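Local coordinates for protein thymidylate synthase 1 (Bacillus subtilis, PDB 1BKP) that probably catalyses the reductive methylation of dUMP to dTMP, with 5,10-methylenetetrahydrofolate as both methyl donor and reductant, and works as a homodimer, at residues A[1-6]-A[45-50]; A[53-58]-A[190-195]; A[67-72]-A[256-261]; A[194-199]-A[211-216]. One frame throughout, in Å; residues are numbered along the deposited sequence.

Contact 1: residues A[1-6]-A[45-50]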
# COMPACT_ATOMS: atom_id res chain seq x y z
N THR A 1 -14.40 4.90 -18.85
CA THR A 1 -13.21 5.06 -18.02
C THR A 1 -12.12 4.28 -18.62
O THR A 1 -11.40 3.65 -17.86
CB THR A 1 -13.46 4.46 -16.62
OG1 THR A 1 -14.53 3.60 -16.75
CG2 THR A 1 -13.92 5.49 -15.64
N GLN A 2 -12.02 4.21 -19.95
CA GLN A 2 -11.00 3.45 -20.51
C GLN A 2 -9.69 3.41 -19.67
O GLN A 2 -8.97 4.38 -19.29
CB GLN A 2 -10.64 3.67 -22.05
CG GLN A 2 -11.41 2.53 -23.07
CD GLN A 2 -11.31 1.02 -22.65
OE1 GLN A 2 -12.19 0.24 -22.99
NE2 GLN A 2 -10.18 0.60 -22.06
N PHE A 3 -9.40 2.16 -19.49
CA PHE A 3 -8.13 1.74 -19.03
C PHE A 3 -7.16 2.15 -20.20
O PHE A 3 -6.06 2.50 -19.93
CB PHE A 3 -8.18 0.23 -18.90
CG PHE A 3 -6.89 -0.40 -18.39
CD1 PHE A 3 -5.91 0.37 -17.73
CD2 PHE A 3 -6.63 -1.72 -18.60
CE1 PHE A 3 -4.69 -0.21 -17.31
CE2 PHE A 3 -5.36 -2.27 -18.14
CZ PHE A 3 -4.44 -1.52 -17.53
N ASP A 4 -7.57 2.12 -21.46
CA ASP A 4 -6.65 2.47 -22.56
C ASP A 4 -6.16 3.86 -22.34
O ASP A 4 -5.02 4.15 -22.57
CB ASP A 4 -7.39 2.49 -23.91
CG ASP A 4 -7.74 1.08 -24.43
OD1 ASP A 4 -6.85 0.25 -24.47
OD2 ASP A 4 -8.85 0.89 -24.94
N LYS A 5 -7.06 4.77 -21.98
CA LYS A 5 -6.63 6.16 -21.77
C LYS A 5 -5.64 6.36 -20.64
O LYS A 5 -4.62 6.99 -20.79
CB LYS A 5 -7.87 7.05 -21.53
CG LYS A 5 -8.67 7.14 -22.83
CD LYS A 5 -9.77 8.16 -22.81
CE LYS A 5 -10.57 8.02 -24.08
NZ LYS A 5 -9.62 8.13 -25.23
N GLN A 6 -5.95 5.73 -19.51
CA GLN A 6 -5.09 5.85 -18.36
C GLN A 6 -3.82 5.14 -18.56
O GLN A 6 -2.77 5.63 -18.12
CB GLN A 6 -5.82 5.34 -17.10
CG GLN A 6 -6.98 6.28 -16.73
CD GLN A 6 -7.58 5.89 -15.35
OE1 GLN A 6 -6.86 5.79 -14.37
NE2 GLN A 6 -8.85 5.61 -15.31
N LYS A 45 2.37 5.37 -9.17
CA LYS A 45 1.31 5.81 -10.13
C LYS A 45 -0.00 5.16 -9.62
O LYS A 45 0.02 4.10 -8.99
CB LYS A 45 1.59 5.30 -11.58
CG LYS A 45 2.87 5.96 -12.17
CD LYS A 45 2.55 7.44 -12.52
CE LYS A 45 3.64 8.15 -13.22
NZ LYS A 45 3.02 9.39 -13.85
N GLN A 46 -1.12 5.68 -10.12
CA GLN A 46 -2.42 5.20 -9.67
C GLN A 46 -3.44 5.23 -10.81
O GLN A 46 -3.47 6.20 -11.56
CB GLN A 46 -2.96 6.12 -8.54
CG GLN A 46 -4.31 5.66 -8.08
CD GLN A 46 -4.87 6.43 -6.93
OE1 GLN A 46 -5.69 7.30 -7.15
NE2 GLN A 46 -4.48 6.09 -5.69
N MET A 47 -4.26 4.19 -10.93
CA MET A 47 -5.36 4.20 -11.91
C MET A 47 -6.60 3.99 -11.08
O MET A 47 -6.54 3.20 -10.09
CB MET A 47 -5.19 3.06 -12.96
CG MET A 47 -3.97 3.37 -13.86
SD MET A 47 -3.64 1.99 -15.01
CE MET A 47 -3.12 0.85 -13.96
N ARG A 48 -7.69 4.71 -11.43
CA ARG A 48 -8.97 4.58 -10.68
C ARG A 48 -10.07 4.44 -11.71
O ARG A 48 -10.06 5.17 -12.71
CB ARG A 48 -9.30 5.85 -9.90
CG ARG A 48 -8.24 6.33 -9.00
CD ARG A 48 -8.74 7.58 -8.26
NE ARG A 48 -9.75 7.45 -7.20
CZ ARG A 48 -9.48 7.68 -5.89
NH1 ARG A 48 -8.22 7.84 -5.48
NH2 ARG A 48 -10.43 7.66 -4.99
N PHE A 49 -11.04 3.59 -11.41
CA PHE A 49 -12.16 3.33 -12.32
C PHE A 49 -13.44 3.34 -11.49
O PHE A 49 -13.50 2.84 -10.33
CB PHE A 49 -11.96 1.96 -12.96
CG PHE A 49 -10.65 1.82 -13.63
CD1 PHE A 49 -10.50 2.24 -14.96
CD2 PHE A 49 -9.60 1.25 -12.99
CE1 PHE A 49 -9.32 2.03 -15.57
CE2 PHE A 49 -8.42 1.06 -13.63
CZ PHE A 49 -8.28 1.43 -14.89
N ASP A 50 -14.50 3.77 -12.14
CA ASP A 50 -15.76 3.88 -11.43
C ASP A 50 -16.63 2.63 -11.65
O ASP A 50 -17.76 2.49 -11.15
CB ASP A 50 -16.47 5.18 -11.85
CG ASP A 50 -16.85 5.21 -13.32
OD1 ASP A 50 -16.60 4.27 -14.07
OD2 ASP A 50 -17.45 6.21 -13.73
O HOH W 1 -14.67 1.49 -14.95
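The ring of Phe-49 is met at its edge by the start of the chain: Thr-1 O lies in the ring plane, 3.3 Å from Phe-49 CD1, and Phe-3 CA sits near that plane beside CE1. The Phe-3 ring stands almost perpendicular to it, planes at 87°, and Phe-3 CD1 comes 3.8 Å from Phe-49 CZ. At the edge of the Phe-3 ring lies the sulfur of Met-47, a Met-aromatic contact with SD 3.4 Å from CE1.

The polar link is made by the amide of Gln-6, which grips the backbone of Arg-48 through both of its ends. Arg-48 N donates to Gln-6 OE1 at 3.2 Å, in the carbonyl plane and on a lone pair, while Gln-6 NE2 returns a straighter bond of 2.9 Å to Arg-48 O (165° at the hydrogen). Two bonds to one residue fix the rotation of the amide, whose plane is 30° from that of the Phe-49 ring as the two side chains pass in opposite directions. At the exposed end, Thr-1 CG2 rests 3.3 Å from Asp-50 OD1, an oxygen that is hydrogen-bonded to Ser-52 OG.

Met-47 points toward helix 3-17, the ring of Phe-49 reaches it with its far end, and Val-192 of helix 188-206 touches both Phe-3 and Met-47. Strand 39-49 pairs with strand 209-223, and the guanidinium of Arg-48 forms a salt bridge with Glu-212 of its own chain and hydrogen bonds to the backbone oxygens of Ile-43 and Ser-44 of the second subunit.

Contact 2: residues A[53-58]-A[190-195]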
# COMPACT_ATOMS: atom_id res chain seq x y z
N GLU A 53 -17.40 0.51 -16.69
CA GLU A 53 -16.96 -0.43 -17.73
C GLU A 53 -15.84 -1.31 -17.15
O GLU A 53 -15.23 -0.97 -16.11
CB GLU A 53 -16.46 0.31 -18.99
CG GLU A 53 -15.48 1.28 -18.77
CD GLU A 53 -15.11 2.07 -20.08
OE1 GLU A 53 -15.96 2.73 -20.64
OE2 GLU A 53 -13.95 2.06 -20.49
N VAL A 54 -15.59 -2.44 -17.80
CA VAL A 54 -14.57 -3.40 -17.40
C VAL A 54 -13.20 -2.79 -17.75
O VAL A 54 -13.05 -2.30 -18.82
CB VAL A 54 -14.78 -4.70 -18.20
CG1 VAL A 54 -13.59 -5.61 -18.08
CG2 VAL A 54 -15.97 -5.44 -17.55
N PRO A 55 -12.25 -2.70 -16.78
CA PRO A 55 -10.97 -2.13 -17.16
C PRO A 55 -10.16 -3.15 -17.98
O PRO A 55 -9.60 -4.06 -17.42
CB PRO A 55 -10.29 -1.79 -15.79
CG PRO A 55 -10.91 -2.74 -14.85
CD PRO A 55 -12.37 -2.90 -15.32
N ILE A 56 -10.15 -3.00 -19.31
CA ILE A 56 -9.40 -3.93 -20.13
C ILE A 56 -8.94 -3.16 -21.33
O ILE A 56 -9.52 -2.10 -21.71
CB ILE A 56 -10.27 -5.16 -20.50
CG1 ILE A 56 -9.41 -6.29 -21.09
CG2 ILE A 56 -11.42 -4.79 -21.45
CD1 ILE A 56 -10.16 -7.65 -21.09
N LEU A 57 -7.70 -3.48 -21.73
CA LEU A 57 -7.15 -2.78 -22.89
C LEU A 57 -7.82 -3.22 -24.19
O LEU A 57 -8.17 -4.41 -24.31
CB LEU A 57 -5.67 -3.11 -23.09
CG LEU A 57 -4.66 -2.61 -22.03
CD1 LEU A 57 -3.23 -2.68 -22.68
CD2 LEU A 57 -5.10 -1.15 -21.55
N THR A 58 -7.96 -2.30 -25.15
CA THR A 58 -8.44 -2.73 -26.47
C THR A 58 -7.32 -2.56 -27.54
O THR A 58 -7.49 -2.95 -28.72
CB THR A 58 -9.65 -2.03 -26.88
OG1 THR A 58 -9.38 -0.64 -27.09
CG2 THR A 58 -10.83 -2.32 -25.85
N PHE A 190 -2.74 -7.42 -17.46
CA PHE A 190 -3.24 -8.71 -16.95
C PHE A 190 -3.71 -8.52 -15.47
O PHE A 190 -4.78 -9.00 -15.07
CB PHE A 190 -2.07 -9.64 -17.01
CG PHE A 190 -2.35 -11.04 -16.60
CD1 PHE A 190 -2.76 -12.02 -17.56
CD2 PHE A 190 -2.08 -11.45 -15.31
CE1 PHE A 190 -2.87 -13.34 -17.18
CE2 PHE A 190 -2.20 -12.82 -14.92
CZ PHE A 190 -2.59 -13.74 -15.86
N ASN A 191 -2.87 -7.89 -14.65
CA ASN A 191 -3.13 -7.68 -13.21
C ASN A 191 -4.29 -6.73 -12.92
O ASN A 191 -5.14 -7.04 -12.08
CB ASN A 191 -1.87 -7.14 -12.57
CG ASN A 191 -0.84 -8.21 -12.31
OD1 ASN A 191 -1.16 -9.41 -12.04
ND2 ASN A 191 0.40 -7.80 -12.33
N VAL A 192 -4.47 -5.68 -13.75
CA VAL A 192 -5.51 -4.69 -13.53
C VAL A 192 -6.87 -5.39 -13.82
O VAL A 192 -7.82 -5.28 -13.01
CB VAL A 192 -5.32 -3.54 -14.43
CG1 VAL A 192 -6.53 -2.59 -14.44
CG2 VAL A 192 -4.13 -2.70 -13.96
N PHE A 193 -6.93 -6.14 -14.93
CA PHE A 193 -8.21 -6.86 -15.24
C PHE A 193 -8.55 -7.90 -14.17
O PHE A 193 -9.63 -7.92 -13.63
CB PHE A 193 -8.08 -7.56 -16.61
CG PHE A 193 -9.28 -8.46 -16.94
CD1 PHE A 193 -10.50 -7.90 -17.27
CD2 PHE A 193 -9.18 -9.86 -16.89
CE1 PHE A 193 -11.63 -8.74 -17.56
CE2 PHE A 193 -10.28 -10.70 -17.17
CZ PHE A 193 -11.48 -10.16 -17.51
N GLN A 194 -7.54 -8.66 -13.75
CA GLN A 194 -7.70 -9.77 -12.84
C GLN A 194 -8.27 -9.34 -11.48
O GLN A 194 -9.21 -9.97 -11.01
CB GLN A 194 -6.33 -10.41 -12.69
CG GLN A 194 -6.03 -11.21 -11.49
CD GLN A 194 -4.58 -11.77 -11.55
OE1 GLN A 194 -4.36 -12.95 -11.86
NE2 GLN A 194 -3.62 -10.92 -11.32
N TYR A 195 -7.80 -8.23 -10.94
CA TYR A 195 -8.33 -7.79 -9.63
C TYR A 195 -9.71 -7.17 -9.70
O TYR A 195 -10.49 -7.20 -8.70
CB TYR A 195 -7.27 -6.97 -8.80
CG TYR A 195 -6.41 -7.93 -8.03
CD1 TYR A 195 -5.32 -8.61 -8.67
CD2 TYR A 195 -6.70 -8.23 -6.67
CE1 TYR A 195 -4.54 -9.54 -7.97
CE2 TYR A 195 -5.96 -9.16 -5.96
CZ TYR A 195 -4.87 -9.82 -6.64
OH TYR A 195 -4.18 -10.76 -5.91
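Phe-193 carries its ring under the terminal methyl of Ile-56, whose CD1 lies over one face in a CH-pi contact, 4.2 Å from the ring centroid and 26° off the normal. The two side chains run side by side and point the same way, and the methyl is nearest to Phe-193 CD1, at 3.8 Å. Val-54 approaches the same ring differently: its CG1 lies in the ring plane at the edge, 3.7 Å from Phe-193 CE1. One ring is therefore touched on a face and at its rim by two residues that flank Pro-55 in the loop.

Phe-193 CG is anti to the backbone N (chi1 173°), and the ring beyond it lies beside Val-54 and Ile-56. Pro-55 adds two contacts: its CB is 4.1 Å from Val-192 CG1, and its backbone O lies at the edge of the Phe-193 ring and 3.8 Å from Phe-193 CA. The side chains that meet are all apolar, and every touching residue is buried.

Loop 53-58, between strand 39-49 and helix 64-75, is drawn along the side of helix 188-206, the helix that also carries Asn-191, predicted to contribute to a dUMP site shared between the subunits. Trp-64 of helix 64-75 also touches Phe-193, Phe-3 of helix 3-17 packs on Val-192, and Tyr-213 of strand 209-223 reaches Pro-55, so that the loop and this turn of helix meet where three other elements converge.

Contact 3: residues A[67-72]-A[256-261]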
# COMPACT_ATOMS: atom_id res chain seq x y z
N ALA A 67 -5.97 -14.97 -16.84
CA ALA A 67 -6.00 -14.09 -15.64
C ALA A 67 -6.99 -14.59 -14.62
O ALA A 67 -6.68 -14.57 -13.39
CB ALA A 67 -6.34 -12.66 -16.07
N ILE A 68 -8.22 -14.97 -15.08
CA ILE A 68 -9.20 -15.53 -14.17
C ILE A 68 -8.78 -16.87 -13.61
O ILE A 68 -8.98 -17.13 -12.42
CB ILE A 68 -10.58 -15.58 -14.79
CG1 ILE A 68 -10.94 -14.15 -15.13
CG2 ILE A 68 -11.60 -16.24 -13.87
CD1 ILE A 68 -12.29 -14.03 -15.92
N LYS A 69 -8.13 -17.71 -14.43
CA LYS A 69 -7.64 -18.99 -13.86
C LYS A 69 -6.64 -18.82 -12.72
O LYS A 69 -6.77 -19.55 -11.68
CB LYS A 69 -7.09 -19.94 -14.95
CG LYS A 69 -8.18 -20.53 -15.85
CD LYS A 69 -7.51 -21.16 -17.06
CE LYS A 69 -8.52 -21.87 -17.93
NZ LYS A 69 -7.88 -22.37 -19.17
N GLU A 70 -5.64 -17.93 -12.92
CA GLU A 70 -4.62 -17.66 -11.90
C GLU A 70 -5.30 -17.03 -10.70
O GLU A 70 -5.01 -17.40 -9.58
CB GLU A 70 -3.57 -16.70 -12.44
CG GLU A 70 -2.47 -16.42 -11.49
CD GLU A 70 -1.62 -15.32 -12.06
OE1 GLU A 70 -0.84 -15.62 -12.98
OE2 GLU A 70 -1.89 -14.15 -11.76
N LEU A 71 -6.25 -16.13 -10.93
CA LEU A 71 -7.00 -15.56 -9.76
C LEU A 71 -7.66 -16.66 -8.93
O LEU A 71 -7.54 -16.68 -7.71
CB LEU A 71 -8.06 -14.57 -10.27
CG LEU A 71 -8.80 -13.85 -9.12
CD1 LEU A 71 -7.88 -12.76 -8.51
CD2 LEU A 71 -10.09 -13.27 -9.67
N LEU A 72 -8.34 -17.64 -9.56
CA LEU A 72 -9.02 -18.71 -8.80
C LEU A 72 -8.05 -19.62 -8.04
O LEU A 72 -8.31 -20.01 -6.91
CB LEU A 72 -9.90 -19.56 -9.73
CG LEU A 72 -11.02 -18.76 -10.44
CD1 LEU A 72 -11.71 -19.66 -11.59
CD2 LEU A 72 -12.06 -18.39 -9.35
N PHE A 256 -17.66 -20.55 -7.86
CA PHE A 256 -17.34 -20.00 -9.17
C PHE A 256 -16.36 -20.91 -9.92
O PHE A 256 -15.55 -21.57 -9.31
CB PHE A 256 -16.70 -18.59 -9.01
CG PHE A 256 -17.68 -17.47 -8.76
CD1 PHE A 256 -18.46 -16.99 -9.80
CD2 PHE A 256 -17.76 -16.86 -7.49
CE1 PHE A 256 -19.34 -15.90 -9.63
CE2 PHE A 256 -18.60 -15.77 -7.24
CZ PHE A 256 -19.42 -15.26 -8.34
N THR A 257 -16.54 -21.05 -11.22
CA THR A 257 -15.61 -21.89 -11.97
C THR A 257 -15.37 -21.03 -13.17
O THR A 257 -16.11 -20.06 -13.38
CB THR A 257 -16.23 -23.30 -12.47
OG1 THR A 257 -17.34 -23.06 -13.36
CG2 THR A 257 -16.66 -24.22 -11.30
N ILE A 258 -14.43 -21.44 -14.03
CA ILE A 258 -14.11 -20.66 -15.25
C ILE A 258 -15.27 -20.48 -16.19
O ILE A 258 -15.40 -19.43 -16.79
CB ILE A 258 -12.80 -21.23 -15.95
CG1 ILE A 258 -12.31 -20.24 -16.98
CG2 ILE A 258 -13.00 -22.57 -16.51
CD1 ILE A 258 -11.91 -18.84 -16.34
N ASP A 259 -16.19 -21.45 -16.28
CA ASP A 259 -17.34 -21.31 -17.16
C ASP A 259 -18.34 -20.31 -16.66
O ASP A 259 -19.19 -19.91 -17.41
CB ASP A 259 -17.99 -22.69 -17.36
CG ASP A 259 -16.92 -23.73 -17.77
OD1 ASP A 259 -16.26 -23.47 -18.84
OD2 ASP A 259 -16.61 -24.65 -16.94
N ASP A 260 -18.08 -19.67 -15.50
CA ASP A 260 -19.07 -18.68 -15.03
C ASP A 260 -18.74 -17.23 -15.49
O ASP A 260 -19.36 -16.27 -15.05
CB ASP A 260 -19.19 -18.70 -13.48
CG ASP A 260 -19.81 -19.97 -12.98
OD1 ASP A 260 -20.78 -20.44 -13.58
OD2 ASP A 260 -19.33 -20.54 -12.01
N PHE A 261 -17.74 -17.10 -16.38
CA PHE A 261 -17.28 -15.80 -16.80
C PHE A 261 -17.21 -15.78 -18.33
O PHE A 261 -16.64 -16.66 -18.89
CB PHE A 261 -15.83 -15.62 -16.29
CG PHE A 261 -15.72 -15.62 -14.77
CD1 PHE A 261 -15.97 -14.46 -14.05
CD2 PHE A 261 -15.42 -16.76 -14.11
CE1 PHE A 261 -15.93 -14.46 -12.65
CE2 PHE A 261 -15.35 -16.80 -12.68
CZ PHE A 261 -15.62 -15.60 -11.94
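A single 3-10 turn, residues 258-260, is packed here against helix 64-75, just before strand 261-264 of a small two-stranded antiparallel sheet. Ile-68 of the helix meets Ile-258, which begins the turn, and Phe-261, which follows it. Its CG2 lies over one face of the Phe-261 ring in a CH-pi contact, 4.1 Å from the centroid and 3.8 Å above the plane, displaced toward the rim near CD2. The other branch of Ile-68 ends beside the root of the same ring, with CD1 3.9 Å from Phe-261 CB.

Ile-258 closes on the same side chain with its tip. Its CG1 is anti to the backbone N (chi1 -167°), and the terminal CD1 comes 3.6 Å from Ile-68 CG2, while Lys-69 CG brushes that methyl more loosely. The amino group of Lys-69 is bonded to Met-88 O. An alanine in place of Ile-68 would probably open a gap over the face of Phe-261, which loses CG2 and CD1, and leave the tip of Ile-258 with only CB of that residue to pack on.

One helical turn further on, Leu-72 CD1 rests against the backbone at Thr-257 and Ile-258. The turn itself is held by Asp-260, whose N donates to Thr-257 O and whose carboxylate accepts the reverse bond: Thr-257 N reaches Asp-260 OD2 at 2.9 Å, on the anti side of the oxygen and 31° out of the carboxylate plane.

Contact 4: residues A[194-199]-A[211-216]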
# COMPACT_ATOMS: atom_id res chain seq x y z
N GLN A 194 -7.54 -8.66 -13.75
CA GLN A 194 -7.70 -9.77 -12.84
C GLN A 194 -8.27 -9.34 -11.48
O GLN A 194 -9.21 -9.97 -11.01
CB GLN A 194 -6.33 -10.41 -12.69
CG GLN A 194 -6.03 -11.21 -11.49
CD GLN A 194 -4.58 -11.77 -11.55
OE1 GLN A 194 -4.36 -12.95 -11.86
NE2 GLN A 194 -3.62 -10.92 -11.32
N TYR A 195 -7.80 -8.23 -10.94
CA TYR A 195 -8.33 -7.79 -9.63
C TYR A 195 -9.71 -7.17 -9.70
O TYR A 195 -10.49 -7.20 -8.70
CB TYR A 195 -7.27 -6.97 -8.80
CG TYR A 195 -6.41 -7.93 -8.03
CD1 TYR A 195 -5.32 -8.61 -8.67
CD2 TYR A 195 -6.70 -8.23 -6.67
CE1 TYR A 195 -4.54 -9.54 -7.97
CE2 TYR A 195 -5.96 -9.16 -5.96
CZ TYR A 195 -4.87 -9.82 -6.64
OH TYR A 195 -4.18 -10.76 -5.91
N ASN A 196 -10.06 -6.60 -10.87
CA ASN A 196 -11.43 -6.08 -11.01
C ASN A 196 -12.42 -7.28 -11.04
O ASN A 196 -13.56 -7.24 -10.46
CB ASN A 196 -11.54 -5.24 -12.30
CG ASN A 196 -12.87 -4.54 -12.37
OD1 ASN A 196 -13.71 -5.02 -13.05
ND2 ASN A 196 -13.11 -3.49 -11.54
N VAL A 197 -12.00 -8.39 -11.66
CA VAL A 197 -12.87 -9.59 -11.65
C VAL A 197 -13.09 -10.05 -10.17
O VAL A 197 -14.21 -10.27 -9.74
CB VAL A 197 -12.26 -10.76 -12.52
CG1 VAL A 197 -13.21 -11.99 -12.46
CG2 VAL A 197 -12.21 -10.25 -13.93
N LEU A 198 -12.04 -9.97 -9.35
CA LEU A 198 -12.17 -10.38 -7.97
C LEU A 198 -13.20 -9.41 -7.27
O LEU A 198 -13.98 -9.87 -6.45
CB LEU A 198 -10.84 -10.26 -7.24
CG LEU A 198 -10.86 -10.71 -5.77
CD1 LEU A 198 -11.11 -12.27 -5.67
CD2 LEU A 198 -9.47 -10.29 -5.15
N GLN A 199 -13.16 -8.11 -7.58
CA GLN A 199 -14.09 -7.18 -6.99
C GLN A 199 -15.52 -7.61 -7.30
O GLN A 199 -16.41 -7.57 -6.38
CB GLN A 199 -13.91 -5.78 -7.53
CG GLN A 199 -14.68 -4.75 -6.73
CD GLN A 199 -14.44 -3.35 -7.24
OE1 GLN A 199 -13.86 -3.20 -8.29
NE2 GLN A 199 -14.93 -2.32 -6.51
N GLY A 211 -18.37 -0.40 -6.15
CA GLY A 211 -17.89 0.93 -5.93
C GLY A 211 -16.72 1.16 -6.85
O GLY A 211 -16.63 0.62 -7.97
N GLU A 212 -15.83 2.04 -6.41
CA GLU A 212 -14.65 2.41 -7.22
C GLU A 212 -13.61 1.30 -7.22
O GLU A 212 -13.62 0.47 -6.30
CB GLU A 212 -14.06 3.68 -6.56
CG GLU A 212 -13.05 4.32 -7.40
CD GLU A 212 -12.90 5.78 -7.09
OE1 GLU A 212 -13.32 6.22 -5.99
OE2 GLU A 212 -12.33 6.49 -7.95
N TYR A 213 -12.69 1.26 -8.23
CA TYR A 213 -11.64 0.21 -8.23
C TYR A 213 -10.34 1.03 -8.46
O TYR A 213 -10.29 1.82 -9.40
CB TYR A 213 -11.87 -0.72 -9.41
CG TYR A 213 -10.68 -1.62 -9.68
CD1 TYR A 213 -10.14 -2.46 -8.72
CD2 TYR A 213 -10.13 -1.65 -10.95
CE1 TYR A 213 -9.06 -3.32 -9.05
CE2 TYR A 213 -9.08 -2.52 -11.28
CZ TYR A 213 -8.57 -3.36 -10.30
OH TYR A 213 -7.59 -4.33 -10.67
N ILE A 214 -9.39 0.94 -7.54
CA ILE A 214 -8.15 1.71 -7.55
C ILE A 214 -6.98 0.71 -7.60
O ILE A 214 -6.88 -0.16 -6.76
CB ILE A 214 -8.13 2.54 -6.27
CG1 ILE A 214 -9.37 3.43 -6.24
CG2 ILE A 214 -6.89 3.35 -6.20
CD1 ILE A 214 -10.03 3.48 -4.90
N PHE A 215 -5.97 1.01 -8.42
CA PHE A 215 -4.84 0.09 -8.63
C PHE A 215 -3.59 0.96 -8.53
O PHE A 215 -3.40 1.92 -9.29
CB PHE A 215 -4.93 -0.53 -10.00
CG PHE A 215 -3.94 -1.72 -10.21
CD1 PHE A 215 -2.59 -1.49 -10.47
CD2 PHE A 215 -4.39 -3.03 -10.06
CE1 PHE A 215 -1.63 -2.56 -10.56
CE2 PHE A 215 -3.46 -4.18 -10.16
CZ PHE A 215 -2.09 -3.95 -10.40
N ASN A 216 -2.84 0.71 -7.50
CA ASN A 216 -1.62 1.50 -7.20
C ASN A 216 -0.40 0.73 -7.58
O ASN A 216 -0.33 -0.45 -7.25
CB ASN A 216 -1.52 1.70 -5.69
CG ASN A 216 -2.62 2.65 -5.17
OD1 ASN A 216 -2.74 3.78 -5.66
ND2 ASN A 216 -3.53 2.13 -4.35
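Tyr-213 lies against helix 188-206 within the beta-alpha-beta unit of strand 172-183, this helix and strand 209-223. Asn-196 CB sits over one face of its ring in a CH-pi contact, 4.1 Å from the centroid and offset toward the rim, and Asn-196 ND2 follows at 3.6 Å from Tyr-213 CD2, the amide plane turned 63° from the ring. At the far end, the phenol oxygen touches Tyr-195 CB at 3.3 Å. Tyr-213 points toward the helix.

A second shell sets these groups. The hydroxyl of Tyr-213 is hydrogen-bonded to Val-192 O, and the amide of Asn-196 is bonded to both Arg-200 and Asn-51. A phenylalanine in place of Tyr-213 would probably leave Val-192 O without this partner and take away the oxygen that touches Tyr-195 CB.

Segments 194-199 and 211-216 run roughly antiparallel, their directions 149° apart, with axes 9.6 Å from each other. Gln-199, bonded also to Leu-173 and Asn-51, spans them: its NE2 donates to Glu-212 O at 3.1 Å, approaching from above the carbonyl plane, 55° out of it.

How the contacts relate
Contacts 2 and 4 are buried, each about 9 Å from the centre of the chain to their own centres, and both use helix 188-206: loop 53-58 covers one flank, strand 209-223 another, and the two touch. Contacts 1 and 3 lie further out and are partly buried. Contact 1 joins contact 4 through the sheet, where strands 39-49 and 209-223 are neighbours, and touches contact 2 through Gln-2 and Asp-4. Contact 3 stays about 11 Å from contact 1 at the nearest atoms but meets contacts 2 and 4 by packing against helix 188-206. Side-chain amides bond to strand backbone in contacts 1 and 4, whereas contacts 2 and 3 are made mainly by apolar side chains, each with one methyl over a phenylalanine face.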